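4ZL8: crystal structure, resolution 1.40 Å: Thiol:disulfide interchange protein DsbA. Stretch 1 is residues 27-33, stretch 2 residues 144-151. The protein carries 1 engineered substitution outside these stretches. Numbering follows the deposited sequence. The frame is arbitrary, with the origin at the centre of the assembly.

Stretch 1 27-33: IEVVELF
Stretch 2 144-151: LAMAYQVT

A buried strand packs one side chain row against the C-terminal end of a helix and the turn after it, in a small apolar contact (209 Å², both sides summed) that becomes water-mediated at Glu-28. Residues 27-33 are extended, with phi/psi from -78/114 at Ile-27 to -151/171 at Phe-33; the helix, entering from earlier in the chain, crosses at -105°, its axis 11.2 Å from the strand's at closest approach. Alternation sets the pattern: Glu-28, Val-30 and Leu-32 point CA-to-CB toward stretch 2, while the residues between them are out of reach.

The register centres on Leu-32, with Leu-32 CA 7.9 Å from Ala-145 CA. With chi1 m (-68°) and chi2 off-well at 98°, Leu-32 puts CD2 3.9 Å from Ala-145 CB and CD1 4.0 Å from both Tyr-148 CD2 and Val-150 CG2. After the helix the chain turns in a Schellman motif, with Gln-149 at 52/46, and Val-150 points CA-to-CB toward the strand; Val-150 N hydrogen-bonds to Ala-145 O (3.2 Å) and Gln-149 N to Met-146 O (3.0 Å).

Tyr-148 (chi1 -61°, chi2 -37°) reaches across toward the strand, slanting toward its N-terminal end, with OH 3.9 Å from Val-30 CG2. Glu-28 OE1 stands 3.8 Å from Tyr-148 OH, too far for direct bonding; water 1 bridges them, donating to Glu-28 OE1 (2.7 Å) and accepting from Tyr-148 OH (2.6 Å). Water 2 donates to Glu-28 OE2 (2.8 Å) and Tyr-148 OH (3.0 Å).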

# COMPACT_ATOMS: atom_id res chain seq x y z
N ILE A 27 0.53 -2.69 -15.66
CA ILE A 27 -0.32 -1.61 -15.21
C ILE A 27 -0.32 -1.62 -13.69
O ILE A 27 -0.77 -2.58 -13.07
CB ILE A 27 -1.74 -1.76 -15.76
CG1 ILE A 27 -1.71 -1.79 -17.29
CG2 ILE A 27 -2.62 -0.65 -15.22
CD1 ILE A 27 -2.99 -2.31 -17.90
N GLU A 28 0.23 -0.58 -13.10
CA GLU A 28 0.37 -0.53 -11.65
C GLU A 28 -0.93 -0.14 -10.95
O GLU A 28 -1.66 0.73 -11.41
CB GLU A 28 1.46 0.46 -11.29
CG GLU A 28 2.04 0.24 -9.89
CD GLU A 28 3.01 1.33 -9.47
OE1 GLU A 28 2.73 2.52 -9.74
OE2 GLU A 28 4.07 0.98 -8.91
N VAL A 29 -1.18 -0.78 -9.81
CA VAL A 29 -2.22 -0.32 -8.89
C VAL A 29 -1.60 -0.22 -7.51
O VAL A 29 -1.14 -1.22 -6.97
CB VAL A 29 -3.40 -1.30 -8.82
CG1 VAL A 29 -4.44 -0.80 -7.84
CG2 VAL A 29 -4.01 -1.51 -10.21
N VAL A 30 -1.55 1.00 -6.98
CA VAL A 30 -0.98 1.24 -5.65
C VAL A 30 -2.08 1.60 -4.66
O VAL A 30 -2.91 2.47 -4.95
CB VAL A 30 0.00 2.42 -5.70
CG1 VAL A 30 0.53 2.73 -4.30
CG2 VAL A 30 1.15 2.14 -6.65
N GLU A 31 -2.11 0.90 -3.53
CA GLU A 31 -2.89 1.35 -2.39
C GLU A 31 -1.92 1.96 -1.39
O GLU A 31 -1.09 1.24 -0.82
CB GLU A 31 -3.68 0.22 -1.72
CG GLU A 31 -4.56 0.76 -0.61
CD GLU A 31 -4.97 -0.23 0.45
OE1 GLU A 31 -4.47 -1.35 0.53
OE2 GLU A 31 -5.82 0.18 1.30
N LEU A 32 -2.00 3.27 -1.18
CA LEU A 32 -1.26 3.90 -0.08
C LEU A 32 -2.07 3.70 1.20
O LEU A 32 -3.29 3.91 1.21
CB LEU A 32 -1.00 5.38 -0.34
CG LEU A 32 -0.02 5.66 -1.50
CD1 LEU A 32 -0.80 5.98 -2.73
CD2 LEU A 32 0.94 6.80 -1.16
N PHE A 33 -1.38 3.25 2.24
CA PHE A 33 -2.08 2.82 3.45
C PHE A 33 -1.18 3.05 4.66
O PHE A 33 -0.00 3.34 4.54
CB PHE A 33 -2.48 1.34 3.35
CG PHE A 33 -1.38 0.42 3.73
CD1 PHE A 33 -0.25 0.30 2.94
CD2 PHE A 33 -1.46 -0.34 4.88
CE1 PHE A 33 0.78 -0.52 3.32
CE2 PHE A 33 -0.42 -1.16 5.25
CZ PHE A 33 0.68 -1.26 4.46
N LEU A 144 7.73 8.76 -3.40
CA LEU A 144 6.56 8.40 -4.20
C LEU A 144 5.29 9.06 -3.71
O LEU A 144 4.53 9.63 -4.49
CB LEU A 144 6.38 6.88 -4.27
CG LEU A 144 7.36 6.16 -5.17
CD1 LEU A 144 7.29 4.65 -4.93
CD2 LEU A 144 7.13 6.48 -6.66
N ALA A 145 5.06 9.07 -2.40
CA ALA A 145 3.86 9.68 -1.89
C ALA A 145 3.85 11.18 -2.20
O ALA A 145 2.81 11.75 -2.51
CB ALA A 145 3.73 9.44 -0.39
N MET A 146 5.01 11.83 -2.11
CA MET A 146 5.13 13.23 -2.50
C MET A 146 4.80 13.45 -3.97
O MET A 146 4.11 14.40 -4.33
CB MET A 146 6.54 13.74 -2.20
CG MET A 146 6.87 13.78 -0.70
SD MET A 146 8.62 14.10 -0.36
CE MET A 146 8.83 15.67 -1.19
N ALA A 147 5.30 12.57 -4.83
CA ALA A 147 5.03 12.67 -6.26
C ALA A 147 3.56 12.43 -6.60
O ALA A 147 3.03 13.01 -7.54
CB ALA A 147 5.91 11.69 -7.04
N TYR A 148 2.90 11.56 -5.83
CA TYR A 148 1.47 11.32 -6.01
C TYR A 148 0.63 12.44 -5.39
O TYR A 148 -0.58 12.48 -5.62
CB TYR A 148 1.05 10.00 -5.37
CG TYR A 148 1.70 8.74 -5.89
CD1 TYR A 148 2.00 8.54 -7.22
CD2 TYR A 148 2.00 7.71 -5.00
CE1 TYR A 148 2.60 7.37 -7.66
CE2 TYR A 148 2.59 6.55 -5.43
CZ TYR A 148 2.87 6.37 -6.76
OH TYR A 148 3.46 5.20 -7.18
N GLN A 149 1.29 13.31 -4.61
CA GLN A 149 0.63 14.38 -3.85
C GLN A 149 -0.51 13.83 -2.99
O GLN A 149 -1.62 14.38 -2.92
CB GLN A 149 0.17 15.47 -4.79
CG GLN A 149 1.35 16.19 -5.46
CD GLN A 149 0.91 17.22 -6.48
OE1 GLN A 149 0.55 16.88 -7.59
NE2 GLN A 149 0.90 18.47 -6.08
N VAL A 150 -0.23 12.74 -2.31
CA VAL A 150 -1.21 12.08 -1.47
C VAL A 150 -1.12 12.68 -0.08
O VAL A 150 -0.02 12.86 0.44
CB VAL A 150 -0.92 10.58 -1.43
CG1 VAL A 150 -1.71 9.90 -0.33
CG2 VAL A 150 -1.24 9.96 -2.78
N THR A 151 -2.27 12.99 0.52
CA THR A 151 -2.29 13.64 1.83
C THR A 151 -3.12 12.88 2.85
O THR A 151 -3.41 13.39 3.94
CB THR A 151 -2.79 15.10 1.75
OG1 THR A 151 -4.08 15.14 1.14
CG2 THR A 151 -1.81 15.97 0.96
O HOH W 1 3.76 5.00 -9.76
O HOH W 2 5.08 2.73 -7.01